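Local coordinates for histidine triad protein (Bacillus subtilis, PDB 1Y23) that probably binds and hydrolyses nucleotides or nucleotide conjugates, as other members of the histidine triad (HIT) family do, and binds a zinc ion, at residues K62-F65 with H66-K70; Q132-S135 with S136-K140; D124-P128 with E129-N133. All blocks are in the same frame, centred on the assembly; numbering follows the deposited sequence.

Contact 1: residues K62-F65 with H66-K70; sequences KQYF and HAVPK
Methyl CG2 of Val-68 is the bump here, and the rings of Tyr-64 and Phe-65 form the hollow that receives it. It lies 4.0 Å from Tyr-64 CE2 and also 4.0 Å from Phe-65 CD1, so one branch of a compact residue fills the notch between two broad ones. In both residues CG lies beside the carbonyl carbon, anti to the backbone N (chi1 175° for Tyr-64, -171° for Phe-65), which lets the methyl come between the rings. Across the Phe-65 ring from CD1, CE2 has Pro-69 CG at 4.3 Å, a looser touch. Polar contacts involve backbone atoms, one imidazole nitrogen and a water. Ala-67 N donates to Tyr-64 O (3.2 Å) from above the carbonyl plane, and His-66 ND1 makes a weak, long bond to Lys-62 O (3.5 Å), which comes to the imidazole at its edge. A water donates a hydrogen bond to that same Lys-62 O at 2.6 Å and weakly accepts from His-66 N. These bonds lie in the turn between helices 58-62 and 67-79. Phe-65 also stacks on Phe-65 of the second subunit. The chemistry thus follows the surroundings: Phe-65 and Pro-69 present carbon to the second subunit, Tyr-64 packs within its own chain, where Val-44 O satisfies its hydroxyl, and partly exposed His-66 and a water serve the carbonyl of Lys-62.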
loop_
_atom_site.group_PDB
_atom_site.type_symbol
_atom_site.label_atom_id
_atom_site.label_comp_id
_atom_site.label_asym_id
_atom_site.label_seq_id
_atom_site.Cartn_x
_atom_site.Cartn_y
_atom_site.Cartn_z
ATOM N N LYS B 62 -3.948 -5.714 12.861
ATOM C CA LYS B 62 -2.841 -5.780 13.804
ATOM C C LYS B 62 -1.953 -7.013 13.566
ATOM O O LYS B 62 -0.734 -6.935 13.697
ATOM C CB LYS B 62 -3.392 -5.792 15.237
ATOM C CG LYS B 62 -2.347 -5.998 16.331
ATOM C CD LYS B 62 -3.015 -6.230 17.690
ATOM C CE LYS B 62 -1.995 -6.520 18.778
ATOM N NZ LYS B 62 -2.624 -6.778 20.106
ATOM N N GLN B 63 -2.565 -8.140 13.219
ATOM C CA GLN B 63 -1.817 -9.373 12.974
ATOM C C GLN B 63 -1.204 -9.399 11.570
ATOM O O GLN B 63 -0.578 -10.387 11.190
ATOM C CB GLN B 63 -2.732 -10.598 13.113
ATOM C CG GLN B 63 -3.697 -10.552 14.296
ATOM C CD GLN B 63 -4.777 -11.615 14.192
ATOM O OE1 GLN B 63 -5.312 -11.859 13.111
ATOM N NE2 GLN B 63 -5.112 -12.237 15.312
ATOM N N TYR B 64 -1.382 -8.323 10.805
ATOM C CA TYR B 64 -0.870 -8.276 9.444
ATOM C C TYR B 64 0.187 -7.243 9.085
ATOM O O TYR B 64 1.296 -7.600 8.689
ATOM C CB TYR B 64 -2.023 -8.109 8.451
ATOM C CG TYR B 64 -1.551 -7.937 7.028
ATOM C CD1 TYR B 64 -1.175 -9.034 6.259
ATOM C CD2 TYR B 64 -1.424 -6.661 6.468
ATOM C CE1 TYR B 64 -0.676 -8.868 4.962
ATOM C CE2 TYR B 64 -0.923 -6.481 5.174
ATOM C CZ TYR B 64 -0.552 -7.593 4.426
ATOM O OH TYR B 64 -0.059 -7.425 3.146
ATOM N N PHE B 65 -0.159 -5.966 9.210
ATOM C CA PHE B 65 0.737 -4.886 8.810
ATOM C C PHE B 65 2.155 -4.845 9.361
ATOM O O PHE B 65 3.061 -4.401 8.660
ATOM C CB PHE B 65 0.084 -3.524 9.068
ATOM C CG PHE B 65 0.857 -2.368 8.473
ATOM C CD1 PHE B 65 1.001 -2.246 7.090
ATOM C CD2 PHE B 65 1.473 -1.425 9.289
ATOM C CE1 PHE B 65 1.749 -1.204 6.535
ATOM C CE2 PHE B 65 2.223 -0.379 8.741
ATOM C CZ PHE B 65 2.360 -0.271 7.361
ATOM N N HIS B 66 2.357 -5.282 10.602
ATOM C CA HIS B 66 3.694 -5.234 11.176
ATOM C C HIS B 66 4.720 -5.978 10.309
ATOM O O HIS B 66 5.892 -5.590 10.237
ATOM C CB HIS B 66 3.708 -5.801 12.604
ATOM C CG HIS B 66 3.641 -7.292 12.663
ATOM N ND1 HIS B 66 2.450 -7.984 12.708
ATOM C CD2 HIS B 66 4.618 -8.229 12.607
ATOM C CE1 HIS B 66 2.694 -9.282 12.673
ATOM N NE2 HIS B 66 4.003 -9.458 12.610
ATOM N N ALA B 67 4.285 -7.039 9.642
ATOM C CA ALA B 67 5.188 -7.808 8.790
ATOM C C ALA B 67 5.675 -7.026 7.556
ATOM O O ALA B 67 6.783 -7.263 7.061
ATOM C CB ALA B 67 4.520 -9.112 8.350
ATOM N N VAL B 68 4.861 -6.090 7.070
ATOM C CA VAL B 68 5.221 -5.302 5.893
ATOM C C VAL B 68 6.550 -4.549 6.040
ATOM O O VAL B 68 7.425 -4.642 5.175
ATOM C CB VAL B 68 4.078 -4.309 5.532
ATOM C CG1 VAL B 68 4.534 -3.329 4.444
ATOM C CG2 VAL B 68 2.870 -5.094 5.049
ATOM N N PRO B 69 6.719 -3.791 7.131
ATOM C CA PRO B 69 7.973 -3.054 7.317
ATOM C C PRO B 69 9.172 -3.997 7.426
ATOM O O PRO B 69 10.224 -3.754 6.826
ATOM C CB PRO B 69 7.723 -2.278 8.608
ATOM C CG PRO B 69 6.239 -2.030 8.558
ATOM C CD PRO B 69 5.723 -3.383 8.136
ATOM N N LYS B 70 9.005 -5.077 8.185
ATOM C CA LYS B 70 10.079 -6.047 8.367
ATOM C C LYS B 70 10.518 -6.611 7.018
ATOM O O LYS B 70 11.705 -6.604 6.689
ATOM C CB LYS B 70 9.620 -7.197 9.268
ATOM C CG LYS B 70 9.202 -6.789 10.670
ATOM C CD LYS B 70 8.687 -8.002 11.435
ATOM C CE LYS B 70 8.503 -7.724 12.912
ATOM N NZ LYS B 70 7.440 -6.745 13.179
HETATM O O HOH W 1 0.424 -4.691 12.965
#

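Contact 2: residues Q132-S135 with S136-K140; sequences QNIS and SSIAK
The flat peptide group of Asn-133 is met from both faces by one residue, Ser-137: its N comes to Asn-133 O at 3.0 Å from one face, and its OG donates to the same oxygen at 2.8 Å from the other. Other carbonyls are used differently. Ser-136 N stands above the plane of Gln-132 C=O, 43° out of it, whereas Ile-138 N and Ala-139 N approach Ile-134 O and Ser-135 O nearly along the C=O axis, the latter bond measuring 2.9 Å. This is the i to i-4 pattern of an alpha helix, here helix 128-141 near the C-terminus, which lies far from the centre of its own chain and packs against the second subunit. Serine suits its surface because a short hydroxyl can fold back onto the preceding turn: with OG beside its own N (chi1 -59°), Ser-137 reaches Asn-133 O. An alanine here would keep the backbone bond but is likely to leave Asn-133 O with one donor where it now has two. Ser-135 OG turns the other way, between N and carbonyl carbon (chi1 67°), and bonds to Leu-131 O. On the buried side, Ile-134 CG2 and Ile-138 CD1 touch at 4.3 Å, branched aliphatic carbon suited to apolar neighbours: Ile-134 rests on Phe-79 of the second subunit, and Ile-138 on Val-22 of that subunit.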
loop_
_atom_site.group_PDB
_atom_site.type_symbol
_atom_site.label_atom_id
_atom_site.label_comp_id
_atom_site.label_asym_id
_atom_site.label_seq_id
_atom_site.Cartn_x
_atom_site.Cartn_y
_atom_site.Cartn_z
ATOM N N GLN B 132 -12.875 20.743 0.695
ATOM C CA GLN B 132 -13.392 20.784 2.057
ATOM C C GLN B 132 -14.740 20.058 2.173
ATOM O O GLN B 132 -15.037 19.436 3.199
ATOM C CB GLN B 132 -13.531 22.244 2.502
ATOM C CG GLN B 132 -13.126 22.508 3.947
ATOM C CD GLN B 132 -11.803 21.845 4.317
ATOM O OE1 GLN B 132 -11.765 20.648 4.604
ATOM N NE2 GLN B 132 -10.712 22.615 4.295
ATOM N N ASN B 133 -15.553 20.147 1.122
ATOM C CA ASN B 133 -16.855 19.487 1.103
ATOM C C ASN B 133 -16.660 17.986 0.918
ATOM O O ASN B 133 -17.341 17.172 1.553
ATOM C CB ASN B 133 -17.736 20.037 -0.030
ATOM C CG ASN B 133 -18.161 21.479 0.205
ATOM O OD1 ASN B 133 -18.332 21.911 1.348
ATOM N ND2 ASN B 133 -18.349 22.226 -0.877
ATOM N N ILE B 134 -15.723 17.631 0.041
ATOM C CA ILE B 134 -15.403 16.231 -0.232
ATOM C C ILE B 134 -14.863 15.558 1.033
ATOM O O ILE B 134 -15.397 14.539 1.484
ATOM C CB ILE B 134 -14.351 16.105 -1.353
ATOM C CG1 ILE B 134 -14.936 16.645 -2.672
ATOM C CG2 ILE B 134 -13.911 14.642 -1.499
ATOM C CD1 ILE B 134 -13.940 16.669 -3.832
ATOM N N SER B 135 -13.815 16.133 1.608
ATOM C CA SER B 135 -13.225 15.567 2.808
ATOM C C SER B 135 -14.249 15.522 3.928
ATOM O O SER B 135 -14.336 14.542 4.673
ATOM C CB SER B 135 -12.008 16.386 3.255
ATOM O OG SER B 135 -12.371 17.686 3.692
ATOM N N SER B 136 -15.033 16.585 4.048
ATOM C CA SER B 136 -16.042 16.651 5.096
ATOM C C SER B 136 -17.051 15.512 4.974
ATOM O O SER B 136 -17.547 15.002 5.980
ATOM C CB SER B 136 -16.761 18.003 5.051
ATOM O OG SER B 136 -17.635 18.138 6.156
ATOM N N SER B 137 -17.352 15.111 3.745
ATOM C CA SER B 137 -18.301 14.023 3.513
ATOM C C SER B 137 -17.722 12.675 3.908
ATOM O O SER B 137 -18.407 11.854 4.512
ATOM C CB SER B 137 -18.695 13.958 2.040
ATOM O OG SER B 137 -19.271 15.176 1.618
ATOM N N ILE B 138 -16.464 12.439 3.546
ATOM C CA ILE B 138 -15.834 11.169 3.872
ATOM C C ILE B 138 -15.683 11.068 5.368
ATOM O O ILE B 138 -15.932 10.025 5.959
ATOM C CB ILE B 138 -14.440 11.040 3.261
ATOM C CG1 ILE B 138 -14.505 11.262 1.750
ATOM C CG2 ILE B 138 -13.878 9.660 3.566
ATOM C CD1 ILE B 138 -13.141 11.265 1.088
ATOM N N ALA B 139 -15.273 12.174 5.977
ATOM C CA ALA B 139 -15.074 12.215 7.410
ATOM C C ALA B 139 -16.348 11.858 8.185
ATOM O O ALA B 139 -16.278 11.111 9.156
ATOM C CB ALA B 139 -14.566 13.591 7.821
ATOM N N LYS B 140 -17.499 12.386 7.765
ATOM C CA LYS B 140 -18.762 12.102 8.453
ATOM C C LYS B 140 -19.056 10.607 8.574
ATOM O O LYS B 140 -19.587 10.156 9.590
ATOM C CB LYS B 140 -19.950 12.791 7.756
ATOM C CG LYS B 140 -20.106 14.287 8.090
ATOM C CD LYS B 140 -21.386 14.916 7.498
ATOM C CE LYS B 140 -21.357 14.990 5.963
ATOM N NZ LYS B 140 -22.576 15.649 5.393
#

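Contact 3: residues D124-P128 with E129-N133; sequences DDYKP and EDLQN
Asp-130 OD2 takes the backbone N-H of Lys-127 at 2.8 Å, in a bond bent only to 154°. The donor meets the anti side of the oxygen, 19° out of the carboxylate plane. The same OD2 draws in the Lys-127 ammonium: NZ stands 3.6 Å away, a long salt bridge reached by a lysine chain that bends at chi3 and chi4. On the apolar side, Leu-131 CD1 sits against Tyr-126 CB at 3.3 Å, with ring atom CD2 of Tyr-126 at 3.6 Å from the same methyl. The two side chains cross at about a right angle; the approach is short and the Leu-131 torsions lie off the staggered values, so it may be strained or imprecisely modelled.

Behind these groups lies the first turn of helix 128-141. Lys-127 is its N-cap residue, and its carbonyl O accepts from Leu-131 N (3.2 Å), almost straight, and weakly from Asp-130 N. Pro-128 comes next, where its lack of an N-H costs nothing in the first turn, and its O receives Gln-132 N at 3.2 Å. Asp-130, three residues past the N-cap, supplies the N3-carboxylate half of a capping box; the lysine side chain has no acceptor to return the bond. Tyr-126 and Leu-131, the residue before the N-cap and the one four after it, form a hydrophobic staple. Farther out, Tyr-126 packs on Gln-36 and Leu-131 on Ala-20, both of the second subunit. An acidic side chain at the amino end of a helix probably also gains from the helix dipole, so charge, cap and staple probably help to define where the helix begins.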
loop_
_atom_site.group_PDB
_atom_site.type_symbol
_atom_site.label_atom_id
_atom_site.label_comp_id
_atom_site.label_asym_id
_atom_site.label_seq_id
_atom_site.Cartn_x
_atom_site.Cartn_y
_atom_site.Cartn_z
ATOM N N ASP B 124 -5.949 21.666 -10.614
ATOM C CA ASP B 124 -6.659 22.838 -11.119
ATOM C C ASP B 124 -8.130 22.576 -11.387
ATOM O O ASP B 124 -8.832 23.448 -11.893
ATOM C CB ASP B 124 -5.999 23.367 -12.397
ATOM C CG ASP B 124 -4.542 23.748 -12.188
ATOM O OD1 ASP B 124 -4.217 24.318 -11.118
ATOM O OD2 ASP B 124 -3.729 23.495 -13.099
ATOM N N ASP B 125 -8.602 21.377 -11.060
ATOM C CA ASP B 125 -10.008 21.068 -11.273
ATOM C C ASP B 125 -10.789 21.135 -9.968
ATOM O O ASP B 125 -11.994 20.881 -9.951
ATOM C CB ASP B 125 -10.183 19.686 -11.891
ATOM C CG ASP B 125 -9.449 19.541 -13.202
ATOM O OD1 ASP B 125 -9.756 18.590 -13.947
ATOM O OD2 ASP B 125 -8.554 20.369 -13.485
ATOM N N TYR B 126 -10.106 21.479 -8.877
ATOM C CA TYR B 126 -10.760 21.568 -7.573
ATOM C C TYR B 126 -10.414 22.845 -6.822
ATOM O O TYR B 126 -9.246 23.223 -6.735
ATOM C CB TYR B 126 -10.365 20.387 -6.680
ATOM C CG TYR B 126 -10.701 19.010 -7.211
ATOM C CD1 TYR B 126 -9.912 18.401 -8.185
ATOM C CD2 TYR B 126 -11.799 18.304 -6.714
ATOM C CE1 TYR B 126 -10.211 17.116 -8.651
ATOM C CE2 TYR B 126 -12.107 17.026 -7.171
ATOM C CZ TYR B 126 -11.314 16.439 -8.138
ATOM O OH TYR B 126 -11.638 15.186 -8.593
ATOM N N LYS B 127 -11.437 23.494 -6.275
ATOM C CA LYS B 127 -11.250 24.709 -5.490
ATOM C C LYS B 127 -11.165 24.316 -4.014
ATOM O O LYS B 127 -11.642 23.251 -3.618
ATOM C CB LYS B 127 -12.420 25.683 -5.682
ATOM C CG LYS B 127 -12.421 26.435 -7.004
ATOM C CD LYS B 127 -13.364 27.637 -6.958
ATOM C CE LYS B 127 -14.785 27.225 -6.584
ATOM N NZ LYS B 127 -15.337 26.231 -7.560
ATOM N N PRO B 128 -10.570 25.179 -3.179
ATOM C CA PRO B 128 -10.445 24.879 -1.748
ATOM C C PRO B 128 -11.745 24.470 -1.071
ATOM O O PRO B 128 -11.745 23.622 -0.177
ATOM C CB PRO B 128 -9.861 26.169 -1.171
ATOM C CG PRO B 128 -10.357 27.221 -2.121
ATOM C CD PRO B 128 -10.129 26.554 -3.463
ATOM N N GLU B 129 -12.859 25.054 -1.494
ATOM C CA GLU B 129 -14.124 24.706 -0.866
ATOM C C GLU B 129 -14.654 23.349 -1.305
ATOM O O GLU B 129 -15.357 22.686 -0.544
ATOM C CB GLU B 129 -15.180 25.770 -1.132
ATOM C CG GLU B 129 -15.758 26.347 0.145
ATOM C CD GLU B 129 -17.091 27.021 -0.080
ATOM O OE1 GLU B 129 -17.208 27.792 -1.066
ATOM O OE2 GLU B 129 -18.020 26.788 0.733
ATOM N N ASP B 130 -14.330 22.937 -2.527
ATOM C CA ASP B 130 -14.787 21.641 -3.016
ATOM C C ASP B 130 -14.087 20.553 -2.201
ATOM O O ASP B 130 -14.720 19.612 -1.711
ATOM C CB ASP B 130 -14.456 21.467 -4.503
ATOM C CG ASP B 130 -14.998 22.594 -5.362
ATOM O OD1 ASP B 130 -16.199 22.933 -5.236
ATOM O OD2 ASP B 130 -14.219 23.136 -6.178
ATOM N N LEU B 131 -12.773 20.700 -2.064
ATOM C CA LEU B 131 -11.952 19.761 -1.311
ATOM C C LEU B 131 -12.478 19.618 0.112
ATOM O O LEU B 131 -12.542 18.514 0.658
ATOM C CB LEU B 131 -10.496 20.247 -1.288
ATOM C CG LEU B 131 -9.503 19.619 -2.273
ATOM C CD1 LEU B 131 -10.173 19.273 -3.595
ATOM C CD2 LEU B 131 -8.337 20.576 -2.482
ATOM N N GLN B 132 -12.875 20.743 0.695
ATOM C CA GLN B 132 -13.392 20.784 2.057
ATOM C C GLN B 132 -14.740 20.058 2.173
ATOM O O GLN B 132 -15.037 19.436 3.199
ATOM C CB GLN B 132 -13.531 22.244 2.502
ATOM C CG GLN B 132 -13.126 22.508 3.947
ATOM C CD GLN B 132 -11.803 21.845 4.317
ATOM O OE1 GLN B 132 -11.765 20.648 4.604
ATOM N NE2 GLN B 132 -10.712 22.615 4.295
ATOM N N ASN B 133 -15.553 20.147 1.122
ATOM C CA ASN B 133 -16.855 19.487 1.103
ATOM C C ASN B 133 -16.660 17.986 0.918
ATOM O O ASN B 133 -17.341 17.172 1.553
ATOM C CB ASN B 133 -17.736 20.037 -0.030
ATOM C CG ASN B 133 -18.161 21.479 0.205
ATOM O OD1 ASN B 133 -18.332 21.911 1.348
ATOM N ND2 ASN B 133 -18.349 22.226 -0.877
#

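Contact 1 is the buried one, in the link between helices 58-62 and 67-79, where a valine methyl packs between two rings. Contacts 2 and 3 both belong to helix 128-141, their centres 11 Å apart, and share Gln-132 and Asn-133; Ile-134 CD1 of one touches Tyr-126 CE2 of the other at 3.8 Å. Contact 3 is a surface start of that helix, where a carboxylate grips the N-cap N-H and an apolar pair brackets the first turn, while contact 2, partly buried, is a mid-helix turn where serine hydroxyls supplement backbone bonds. Contact 1 lies about 29 Å from contact 2 between centres, yet all three reach the second subunit.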